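Local structure of cell division control protein 13 (Saccharomyces cerevisiae, 4HCE) at residues 3-8 with 63-68; 16-21 with 102-107; 28-33 with 84-89; 32-37 with 70-75. The protein acts at telomeres, where dimerization through its OB2 domain is required for productive Stn1 binding and efficient telomere maintenance. One frame throughout, in Å; residues are numbered along the deposited sequence.

Contact 1 of 4, residues 3-8 with 63-68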
# COMPACT_ATOMS: atom_id res chain seq x y z
N ILE B 3 2.14 20.30 5.79
CA ILE B 3 1.27 20.25 4.58
C ILE B 3 0.04 19.31 4.77
O ILE B 3 -0.08 18.60 5.77
CB ILE B 3 2.07 19.96 3.27
CG1 ILE B 3 2.31 18.45 3.04
CG2 ILE B 3 3.37 20.76 3.22
CD1 ILE B 3 1.42 17.90 1.95
N SER B 4 -0.88 19.33 3.80
CA SER B 4 -2.18 18.70 4.01
C SER B 4 -2.08 17.19 4.06
O SER B 4 -2.74 16.58 4.88
CB SER B 4 -3.21 19.16 2.97
OG SER B 4 -2.85 20.43 2.43
N TYR B 5 -1.24 16.57 3.22
CA TYR B 5 -1.22 15.11 3.14
C TYR B 5 -0.49 14.49 4.31
O TYR B 5 -0.92 13.45 4.85
CB TYR B 5 -0.74 14.59 1.76
CG TYR B 5 -1.61 15.12 0.64
CD1 TYR B 5 -2.97 14.82 0.58
CD2 TYR B 5 -1.09 15.97 -0.33
CE1 TYR B 5 -3.78 15.33 -0.43
CE2 TYR B 5 -1.88 16.48 -1.34
CZ TYR B 5 -3.22 16.16 -1.39
OH TYR B 5 -3.99 16.67 -2.41
N GLU B 6 0.59 15.16 4.73
CA GLU B 6 1.28 14.78 5.94
C GLU B 6 0.36 14.90 7.16
O GLU B 6 0.30 13.99 7.97
CB GLU B 6 2.58 15.57 6.11
CG GLU B 6 3.51 15.36 4.91
CD GLU B 6 4.72 16.27 4.90
OE1 GLU B 6 4.91 17.02 3.90
OE2 GLU B 6 5.51 16.23 5.87
N GLN B 7 -0.41 15.99 7.26
CA GLN B 7 -1.36 16.10 8.38
C GLN B 7 -2.53 15.15 8.25
O GLN B 7 -2.94 14.54 9.23
CB GLN B 7 -1.78 17.55 8.60
CG GLN B 7 -0.60 18.39 9.09
CD GLN B 7 -0.19 18.01 10.49
OE1 GLN B 7 -1.04 17.91 11.40
NE2 GLN B 7 1.11 17.80 10.69
N LEU B 8 -3.06 14.97 7.03
CA LEU B 8 -4.10 13.93 6.86
C LEU B 8 -3.68 12.55 7.31
O LEU B 8 -4.52 11.77 7.78
CB LEU B 8 -4.57 13.83 5.40
CG LEU B 8 -5.65 14.80 4.97
CD1 LEU B 8 -5.99 14.47 3.52
CD2 LEU B 8 -6.87 14.63 5.88
N ASN B 63 2.42 13.41 -0.65
CA ASN B 63 2.22 13.97 -1.97
C ASN B 63 0.79 13.84 -2.43
O ASN B 63 0.35 14.54 -3.33
CB ASN B 63 2.98 13.06 -2.95
CG ASN B 63 3.67 13.84 -3.96
OD1 ASN B 63 3.68 15.06 -3.86
ND2 ASN B 63 4.27 13.20 -4.91
N CYS B 64 0.12 12.86 -1.84
CA CYS B 64 -1.15 12.38 -2.28
C CYS B 64 -1.61 11.51 -1.14
O CYS B 64 -0.85 11.25 -0.20
CB CYS B 64 -0.99 11.54 -3.56
SG CYS B 64 0.05 10.05 -3.43
N ILE B 65 -2.86 11.07 -1.18
CA ILE B 65 -3.23 10.02 -0.25
C ILE B 65 -3.64 8.77 -0.99
O ILE B 65 -4.19 8.83 -2.12
CB ILE B 65 -4.28 10.46 0.79
CG1 ILE B 65 -5.53 10.99 0.11
CG2 ILE B 65 -3.70 11.47 1.79
CD1 ILE B 65 -6.78 10.58 0.87
N GLU B 66 -3.35 7.64 -0.34
CA GLU B 66 -3.83 6.33 -0.72
C GLU B 66 -5.28 6.14 -0.21
O GLU B 66 -5.59 6.39 0.94
CB GLU B 66 -2.89 5.26 -0.13
CG GLU B 66 -3.47 3.86 -0.15
CD GLU B 66 -2.78 2.92 0.85
OE1 GLU B 66 -3.32 2.66 1.98
OE2 GLU B 66 -1.69 2.46 0.49
N ILE B 67 -6.17 5.67 -1.07
CA ILE B 67 -7.55 5.40 -0.69
C ILE B 67 -7.84 3.93 -1.02
O ILE B 67 -7.72 3.52 -2.18
CB ILE B 67 -8.54 6.29 -1.45
CG1 ILE B 67 -8.20 7.78 -1.29
CG2 ILE B 67 -9.97 6.01 -1.00
CD1 ILE B 67 -8.94 8.68 -2.27
N VAL B 68 -8.21 3.16 -0.01
CA VAL B 68 -8.53 1.77 -0.21
C VAL B 68 -10.01 1.61 -0.45
O VAL B 68 -10.84 2.29 0.21
CB VAL B 68 -8.01 0.83 0.93
CG1 VAL B 68 -6.56 1.14 1.30
CG2 VAL B 68 -8.85 0.95 2.18
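Tyr5, whose ring lies against the backbone of Asn63 and Cys64, has its hydroxyl held at the far end: Tyr5 OH is hydrogen-bonded to Gln48 N and, more weakly, to Thr47 OG1. Thr47 OG1 also bonds to Asn63 O, which ties the ring end and the backbone beneath it to one side chain. With CG anti to its carbonyl carbon (chi1 -58°), the Tyr5 ring is set against Cys64, whose CA sits 3.9 Å above the ring plane, over its centre. On one flank Tyr5 CD2 comes to 3.5 Å from Asn63 C, while on the other Tyr5 CD1 meets Ile65 CG2 at 3.6 Å. One turn on, Leu8 CD1 reaches the same methyl, Ile65 CG2, at 4.2 Å, and both side chains cross Ile65 at about a right angle. Helix 4-8 lies where strand 65-69 begins, beside the apolar interior of the OB fold, and Trp123 and Leu19 pack on both Leu8 and Ile65. An alanine in place of Tyr5 would probably leave Gln48 N without this hydroxyl and open a gap over Cys64. The two segments themselves are joined by shape and dispersion, with the polar hold supplied from Thr47 and Gln48.

Contact 2 of 4, residues 16-21 with 102-107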
# COMPACT_ATOMS: atom_id res chain seq x y z
N VAL B 16 -13.68 11.98 8.86
CA VAL B 16 -14.22 12.04 7.51
C VAL B 16 -13.70 13.32 6.84
O VAL B 16 -13.87 14.43 7.37
CB VAL B 16 -15.78 11.98 7.52
CG1 VAL B 16 -16.35 11.95 6.11
CG2 VAL B 16 -16.26 10.75 8.29
N GLU B 17 -13.10 13.17 5.67
CA GLU B 17 -12.61 14.32 4.91
C GLU B 17 -13.18 14.38 3.50
O GLU B 17 -13.35 13.36 2.82
CB GLU B 17 -11.07 14.34 4.82
CG GLU B 17 -10.37 14.52 6.17
CD GLU B 17 -10.47 15.94 6.77
OE1 GLU B 17 -10.80 16.90 6.04
OE2 GLU B 17 -10.22 16.10 7.99
N ARG B 18 -13.45 15.61 3.06
CA ARG B 18 -13.80 15.85 1.68
C ARG B 18 -12.59 16.38 0.92
O ARG B 18 -12.01 17.40 1.28
CB ARG B 18 -14.96 16.82 1.55
CG ARG B 18 -15.44 17.01 0.11
CD ARG B 18 -16.68 17.89 0.07
NE ARG B 18 -17.75 17.26 0.85
CZ ARG B 18 -18.81 17.89 1.32
NH1 ARG B 18 -18.99 19.20 1.10
NH2 ARG B 18 -19.72 17.21 2.03
N LEU B 19 -12.21 15.68 -0.14
CA LEU B 19 -11.08 16.12 -0.94
C LEU B 19 -11.53 16.34 -2.36
O LEU B 19 -12.46 15.67 -2.85
CB LEU B 19 -9.92 15.11 -0.86
CG LEU B 19 -9.46 14.63 0.54
CD1 LEU B 19 -8.55 13.44 0.44
CD2 LEU B 19 -8.75 15.71 1.34
N GLU B 20 -10.87 17.27 -3.01
CA GLU B 20 -11.14 17.61 -4.39
C GLU B 20 -9.82 17.69 -5.14
O GLU B 20 -8.81 18.14 -4.59
CB GLU B 20 -11.97 18.90 -4.50
CG GLU B 20 -12.47 19.18 -5.94
CD GLU B 20 -11.41 19.80 -6.88
OE1 GLU B 20 -11.64 19.81 -8.11
OE2 GLU B 20 -10.34 20.27 -6.38
N GLY B 21 -9.83 17.23 -6.39
CA GLY B 21 -8.59 17.15 -7.16
C GLY B 21 -8.75 16.06 -8.18
O GLY B 21 -9.76 16.01 -8.92
N SER B 102 -14.25 14.65 -6.87
CA SER B 102 -14.47 14.97 -5.50
C SER B 102 -14.78 13.69 -4.73
O SER B 102 -15.61 12.89 -5.18
CB SER B 102 -15.63 15.96 -5.40
OG SER B 102 -15.77 16.36 -4.04
N VAL B 103 -14.12 13.50 -3.59
CA VAL B 103 -14.30 12.28 -2.80
C VAL B 103 -14.54 12.62 -1.33
O VAL B 103 -14.06 13.63 -0.80
CB VAL B 103 -13.08 11.32 -2.92
CG1 VAL B 103 -12.87 10.84 -4.35
CG2 VAL B 103 -11.81 11.97 -2.41
N GLU B 104 -15.30 11.77 -0.65
CA GLU B 104 -15.29 11.79 0.79
C GLU B 104 -14.58 10.53 1.21
O GLU B 104 -14.90 9.46 0.72
CB GLU B 104 -16.69 11.84 1.38
CG GLU B 104 -17.20 13.26 1.47
CD GLU B 104 -18.62 13.34 1.98
OE1 GLU B 104 -19.16 14.48 1.95
OE2 GLU B 104 -19.17 12.29 2.39
N VAL B 105 -13.61 10.68 2.09
CA VAL B 105 -12.85 9.55 2.56
C VAL B 105 -13.05 9.42 4.06
O VAL B 105 -13.29 10.42 4.75
CB VAL B 105 -11.35 9.62 2.18
CG1 VAL B 105 -11.18 9.59 0.67
CG2 VAL B 105 -10.67 10.87 2.75
N GLU B 106 -12.96 8.18 4.54
CA GLU B 106 -13.19 7.88 5.93
C GLU B 106 -12.05 7.06 6.46
O GLU B 106 -11.68 6.06 5.86
CB GLU B 106 -14.50 7.12 6.10
CG GLU B 106 -14.87 6.94 7.56
CD GLU B 106 -16.19 6.22 7.78
OE1 GLU B 106 -16.58 6.13 8.96
OE2 GLU B 106 -16.84 5.72 6.82
N ARG B 107 -11.50 7.49 7.60
CA ARG B 107 -10.41 6.83 8.26
C ARG B 107 -11.00 5.63 9.01
O ARG B 107 -11.82 5.80 9.94
CB ARG B 107 -9.77 7.82 9.26
CG ARG B 107 -8.41 7.40 9.77
CD ARG B 107 -7.45 7.39 8.58
NE ARG B 107 -6.07 7.33 9.02
CZ ARG B 107 -5.03 7.12 8.22
NH1 ARG B 107 -5.19 6.92 6.92
NH2 ARG B 107 -3.83 7.11 8.76
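Strands 16-20 and 102-107 run antiparallel, their directions 154° apart, with Glu17 opposite Val105 and Leu19 opposite Val103 as the hydrogen-bonded pairs. Each pair makes two bonds: Glu17 N reaches Val105 O at 2.9 Å and Val105 N reaches Glu17 O at 2.8 Å, while Leu19 N to Val103 O and Val103 N to Leu19 O repeat the pattern. Between them lies the non-hydrogen-bonded pair Arg18-Glu104, and Arg18 CA comes within 3.3 Å of Val103 O in a CA-H...O contact. Strands 16-27 and 101-110 are the first and last across the five-stranded sheet, and their pairing closes it, as expected for the barrel of an OB fold. Leu19, Val103 and Val105 face inward: Leu19 CB packs on Val103 CG2 at 4.0 Å, and Leu19 CD1 meets Val105 CG2 at 4.1 Å, with Phe46, Ile65 and Ile67 beyond. On the other face Arg18 and Glu104 lie side by side, pointing the same way. CG of Arg18 stands anti to its backbone N (chi1 -175°) and the chain bends at chi3, which turns NE toward Glu104. Arg18 NH2 donates to Glu104 OE1 at 2.8 Å in a salt bridge, and a weak bond from Arg18 NE joins the same oxygen; guanidinium and carboxylate are only 10° from coplanar. Asn127 ND2 donates to the other oxygen, Glu104 OE2, so both carboxylate oxygens are held. An alanine at Glu104 would probably leave the Arg18 guanidinium without its mate across the strands and Asn127 ND2 without its acceptor. Farther along this face, Glu20 pairs with Arg100 in a salt bridge.

Contact 3 of 4, residues 28-33 with 84-89; sequences PPQFAS and CQSDKI
Phe31 CG (chi1 51°) and Ser86 OG (chi1 46°) both stand between backbone N and carbonyl carbon; in Ser86 this turns OG to where Phe31 N donates to it at 3.1 Å. In return Ser86 N donates to Phe31 O at 3.0 Å, the donor tilted 27° from the carbonyl plane, so the two residues are clasped by a pair of bonds. Gln85 is the N-cap of helix 86-92, and the amide that Phe31 O satisfies belongs to the helix's first turn. The phenyl ring lies against Ser86, with Ser86 CB 3.8 Å from the Phe31 ring centroid over one face, a CH-pi contact. Round the rim, Ile89 CG1 comes to 3.9 Å from Phe31 CZ, near the ring plane, and Cys84 O to 3.8 Å from Phe31 CD1. Cys84 SG lies obliquely, 5.3 Å from the centroid of the Phe31 ring, a sulfur-aromatic contact. Pro29 O adds a close touch at 3.3 Å to Ser86 CB. Gln30 NE2 makes a weak hydrogen bond to Asp113 of the second subunit, on which Pro29 packs. The 28-33 loop, leaving strand 16-27, thus sits on the N-terminal end of helix 86-92; Met26 of that strand packs on Phe31, Ser86 and Ile89, Phe37 meets the Phe31 ring edge-to-face, and Ile75 of helix 72-79 touches Cys84.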
# COMPACT_ATOMS: atom_id res chain seq x y z
N PRO B 28 -3.51 -2.36 -7.61
CA PRO B 28 -2.54 -2.60 -8.70
C PRO B 28 -2.96 -1.92 -10.02
O PRO B 28 -4.15 -1.80 -10.30
CB PRO B 28 -2.55 -4.13 -8.85
CG PRO B 28 -3.85 -4.58 -8.28
CD PRO B 28 -4.20 -3.61 -7.20
N PRO B 29 -1.98 -1.48 -10.84
CA PRO B 29 -2.32 -0.68 -12.03
C PRO B 29 -2.91 -1.50 -13.17
O PRO B 29 -3.53 -0.95 -14.08
CB PRO B 29 -0.98 -0.06 -12.44
CG PRO B 29 0.06 -0.98 -11.89
CD PRO B 29 -0.52 -1.64 -10.67
N GLN B 30 -2.72 -2.82 -13.11
CA GLN B 30 -3.26 -3.74 -14.10
C GLN B 30 -4.05 -4.87 -13.43
O GLN B 30 -3.62 -5.41 -12.41
CB GLN B 30 -2.12 -4.36 -14.90
CG GLN B 30 -1.84 -3.72 -16.24
CD GLN B 30 -1.08 -4.69 -17.14
OE1 GLN B 30 -1.69 -5.54 -17.81
NE2 GLN B 30 0.25 -4.59 -17.13
N PHE B 31 -5.19 -5.23 -14.00
CA PHE B 31 -5.97 -6.37 -13.49
C PHE B 31 -7.09 -6.65 -14.47
O PHE B 31 -7.51 -5.74 -15.20
CB PHE B 31 -6.52 -6.13 -12.06
CG PHE B 31 -7.25 -4.82 -11.88
CD1 PHE B 31 -8.63 -4.72 -12.14
CD2 PHE B 31 -6.58 -3.68 -11.44
CE1 PHE B 31 -9.31 -3.51 -11.97
CE2 PHE B 31 -7.25 -2.47 -11.26
CZ PHE B 31 -8.62 -2.38 -11.54
N ALA B 32 -7.58 -7.88 -14.47
CA ALA B 32 -8.52 -8.33 -15.49
C ALA B 32 -9.95 -8.63 -15.00
O ALA B 32 -10.88 -8.59 -15.79
CB ALA B 32 -7.95 -9.53 -16.23
N SER B 33 -10.12 -8.94 -13.71
CA SER B 33 -11.44 -9.26 -13.19
C SER B 33 -11.50 -8.95 -11.71
O SER B 33 -10.48 -8.68 -11.09
CB SER B 33 -11.82 -10.75 -13.44
OG SER B 33 -11.45 -11.59 -12.34
N CYS B 84 -14.84 -4.34 -14.05
CA CYS B 84 -13.71 -4.51 -13.17
C CYS B 84 -12.44 -5.02 -13.89
O CYS B 84 -11.88 -6.05 -13.53
CB CYS B 84 -14.09 -5.36 -11.97
SG CYS B 84 -12.85 -5.31 -10.66
N GLN B 85 -12.03 -4.28 -14.93
CA GLN B 85 -10.73 -4.41 -15.57
C GLN B 85 -10.06 -3.03 -15.47
O GLN B 85 -10.75 -2.00 -15.43
CB GLN B 85 -10.87 -4.85 -17.03
CG GLN B 85 -10.50 -3.76 -18.04
CD GLN B 85 -9.60 -4.26 -19.14
OE1 GLN B 85 -10.05 -4.97 -20.05
NE2 GLN B 85 -8.31 -3.91 -19.08
N SER B 86 -8.73 -3.00 -15.40
CA SER B 86 -8.03 -1.75 -15.12
C SER B 86 -8.23 -0.66 -16.19
O SER B 86 -8.38 0.52 -15.85
CB SER B 86 -6.55 -1.98 -14.82
OG SER B 86 -5.94 -2.86 -15.77
N ASP B 87 -8.26 -1.04 -17.47
CA ASP B 87 -8.61 -0.09 -18.54
C ASP B 87 -9.94 0.59 -18.33
O ASP B 87 -10.08 1.78 -18.55
CB ASP B 87 -8.65 -0.77 -19.91
CG ASP B 87 -7.28 -1.07 -20.44
OD1 ASP B 87 -7.19 -1.86 -21.40
OD2 ASP B 87 -6.29 -0.54 -19.89
N LYS B 88 -10.93 -0.20 -17.90
CA LYS B 88 -12.27 0.32 -17.73
C LYS B 88 -12.41 1.18 -16.48
O LYS B 88 -13.10 2.18 -16.51
CB LYS B 88 -13.29 -0.81 -17.73
CG LYS B 88 -13.38 -1.50 -19.07
CD LYS B 88 -14.23 -2.74 -18.93
CE LYS B 88 -14.71 -3.23 -20.28
NZ LYS B 88 -15.45 -4.48 -19.99
N ILE B 89 -11.74 0.79 -15.39
CA ILE B 89 -11.78 1.55 -14.13
C ILE B 89 -11.02 2.85 -14.35
O ILE B 89 -11.45 3.91 -13.91
CB ILE B 89 -11.19 0.76 -12.92
CG1 ILE B 89 -11.93 -0.56 -12.64
CG2 ILE B 89 -11.09 1.61 -11.67
CD1 ILE B 89 -13.41 -0.48 -12.54

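Contact 4 of 4, residues 32-37 with 70-75; sequences ASINEF and PTRERI
Phe37 and Ile75 cross at about a right angle, the methyl end of the isoleucine standing over the face of the ring. Ile75 CD1 is 4.2 Å from the centroid of the Phe37 ring, a CH-pi contact, and leans toward the CG side, where it comes to 3.7 Å from Phe37 CG. Ile34 and Arg72 make a second crossing, also near a right angle. Ile34 CG1 stands anti to the backbone N (chi1 -169°), close to Arg72 CB; CD1, set by chi2, comes to 3.7 Å from Ile75 CG2 and also rests on Arg72 CB. The Arg72 chain passes over the turn of 34-37: Arg72 CG lies 3.2 Å from Phe37 O, and Arg72 CD lies 3.4 Å from Ile34 O. Within the OB2 domain this packs the 3-10 turn at 34-36 against the first turn of helix 72-79. A hydroxyl stands at the start of each turn: Ser33 OG accepts from Asn35 N at 2.9 Å in an ST turn, and Thr71 OG1, at the N-cap, accepts from Arg74 N at 3.2 Å. Beyond its bend at chi3, Arg72 reaches a water through NH1, weakly; that water donates to Asn35 OD1 at 2.8 Å and bridges the two segments. Leu42 packs on both Phe37 and Ile75, and Cys84 and Val81 touch Ile34, while Glu36 packs on Tyr39 of the second subunit.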
# COMPACT_ATOMS: atom_id res chain seq x y z
N ALA B 32 -7.58 -7.88 -14.47
CA ALA B 32 -8.52 -8.33 -15.49
C ALA B 32 -9.95 -8.63 -15.00
O ALA B 32 -10.88 -8.59 -15.79
CB ALA B 32 -7.95 -9.53 -16.23
N SER B 33 -10.12 -8.94 -13.71
CA SER B 33 -11.44 -9.26 -13.19
C SER B 33 -11.50 -8.95 -11.71
O SER B 33 -10.48 -8.68 -11.09
CB SER B 33 -11.82 -10.75 -13.44
OG SER B 33 -11.45 -11.59 -12.34
N ILE B 34 -12.71 -9.02 -11.16
CA ILE B 34 -12.96 -8.87 -9.73
C ILE B 34 -12.21 -9.91 -8.89
O ILE B 34 -11.93 -9.67 -7.71
CB ILE B 34 -14.49 -8.92 -9.44
CG1 ILE B 34 -14.80 -8.51 -7.98
CG2 ILE B 34 -15.09 -10.30 -9.76
CD1 ILE B 34 -14.45 -7.07 -7.65
N ASN B 35 -11.89 -11.05 -9.49
CA ASN B 35 -11.23 -12.15 -8.76
C ASN B 35 -9.84 -11.80 -8.24
O ASN B 35 -9.37 -12.41 -7.28
CB ASN B 35 -11.15 -13.42 -9.62
CG ASN B 35 -12.52 -13.94 -10.02
OD1 ASN B 35 -13.49 -13.86 -9.25
ND2 ASN B 35 -12.61 -14.48 -11.23
N GLU B 36 -9.20 -10.82 -8.88
CA GLU B 36 -7.89 -10.31 -8.47
C GLU B 36 -7.90 -9.77 -7.05
O GLU B 36 -6.84 -9.66 -6.43
CB GLU B 36 -7.46 -9.16 -9.39
CG GLU B 36 -7.87 -9.33 -10.84
CD GLU B 36 -6.83 -10.05 -11.66
OE1 GLU B 36 -5.65 -9.68 -11.55
OE2 GLU B 36 -7.18 -10.99 -12.41
N PHE B 37 -9.09 -9.42 -6.56
CA PHE B 37 -9.24 -8.75 -5.27
C PHE B 37 -9.77 -9.64 -4.15
O PHE B 37 -10.34 -9.14 -3.17
CB PHE B 37 -10.05 -7.45 -5.45
CG PHE B 37 -9.46 -6.54 -6.48
CD1 PHE B 37 -8.29 -5.81 -6.19
CD2 PHE B 37 -9.98 -6.48 -7.76
CE1 PHE B 37 -7.70 -5.01 -7.16
CE2 PHE B 37 -9.39 -5.68 -8.73
CZ PHE B 37 -8.25 -4.95 -8.43
N PRO B 70 -11.99 -1.42 0.18
CA PRO B 70 -11.63 -2.60 1.00
C PRO B 70 -12.17 -4.01 0.61
O PRO B 70 -11.52 -5.01 0.94
CB PRO B 70 -12.09 -2.23 2.42
CG PRO B 70 -12.92 -1.00 2.30
CD PRO B 70 -12.85 -0.45 0.89
N THR B 71 -13.32 -4.10 -0.04
CA THR B 71 -13.86 -5.43 -0.39
C THR B 71 -14.23 -5.48 -1.88
O THR B 71 -14.48 -4.43 -2.50
CB THR B 71 -15.13 -5.75 0.44
OG1 THR B 71 -16.10 -4.73 0.18
CG2 THR B 71 -14.85 -5.79 1.94
N ARG B 72 -14.28 -6.68 -2.45
CA ARG B 72 -14.81 -6.88 -3.82
C ARG B 72 -16.25 -6.37 -4.02
O ARG B 72 -16.59 -5.84 -5.07
CB ARG B 72 -14.73 -8.35 -4.21
CG ARG B 72 -13.30 -8.82 -4.46
CD ARG B 72 -13.27 -10.31 -4.66
NE ARG B 72 -13.62 -11.00 -3.42
CZ ARG B 72 -13.68 -12.31 -3.29
NH1 ARG B 72 -13.42 -13.10 -4.32
NH2 ARG B 72 -14.00 -12.85 -2.12
N GLU B 73 -17.06 -6.52 -2.99
CA GLU B 73 -18.45 -6.09 -3.01
C GLU B 73 -18.54 -4.57 -3.17
O GLU B 73 -19.35 -4.06 -3.94
CB GLU B 73 -19.15 -6.55 -1.72
CG GLU B 73 -20.57 -6.01 -1.57
CD GLU B 73 -21.20 -6.34 -0.23
OE1 GLU B 73 -22.44 -6.32 -0.17
OE2 GLU B 73 -20.48 -6.60 0.77
N ARG B 74 -17.70 -3.86 -2.42
CA ARG B 74 -17.63 -2.42 -2.53
C ARG B 74 -17.08 -1.97 -3.89
O ARG B 74 -17.55 -0.99 -4.46
CB ARG B 74 -16.83 -1.84 -1.36
CG ARG B 74 -16.64 -0.33 -1.41
CD ARG B 74 -17.98 0.39 -1.36
NE ARG B 74 -17.77 1.80 -1.07
CZ ARG B 74 -18.68 2.75 -1.20
NH1 ARG B 74 -19.89 2.45 -1.64
NH2 ARG B 74 -18.36 4.00 -0.91
N ILE B 75 -16.10 -2.70 -4.42
CA ILE B 75 -15.58 -2.43 -5.77
C ILE B 75 -16.70 -2.55 -6.80
O ILE B 75 -16.82 -1.70 -7.69
CB ILE B 75 -14.42 -3.40 -6.11
CG1 ILE B 75 -13.19 -3.09 -5.25
CG2 ILE B 75 -14.07 -3.38 -7.61
CD1 ILE B 75 -12.07 -4.11 -5.40
O HOH W 1 -14.27 -12.95 -6.77

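In the fold
From the N terminus, contact 1 closes the first loop, bringing helix 4-8 back to strand 65-69. Contact 2 starts inside that loop, at strand 16-27, and ends beyond it on strand 101-110, so the two cross; they touch through Leu8, Leu19 and Ile65. Contacts 3 and 4 both leave from the loop between strands 16-27 and 42-47, sharing Ala32 and Ser33, and run to helices 86-92 and 72-79. Each crosses contact 1 and is nested inside contact 2. Their centres are about 10 Å apart and they meet where Phe31 packs on Phe37, on the opposite side of the chain's centre from contacts 1 and 2.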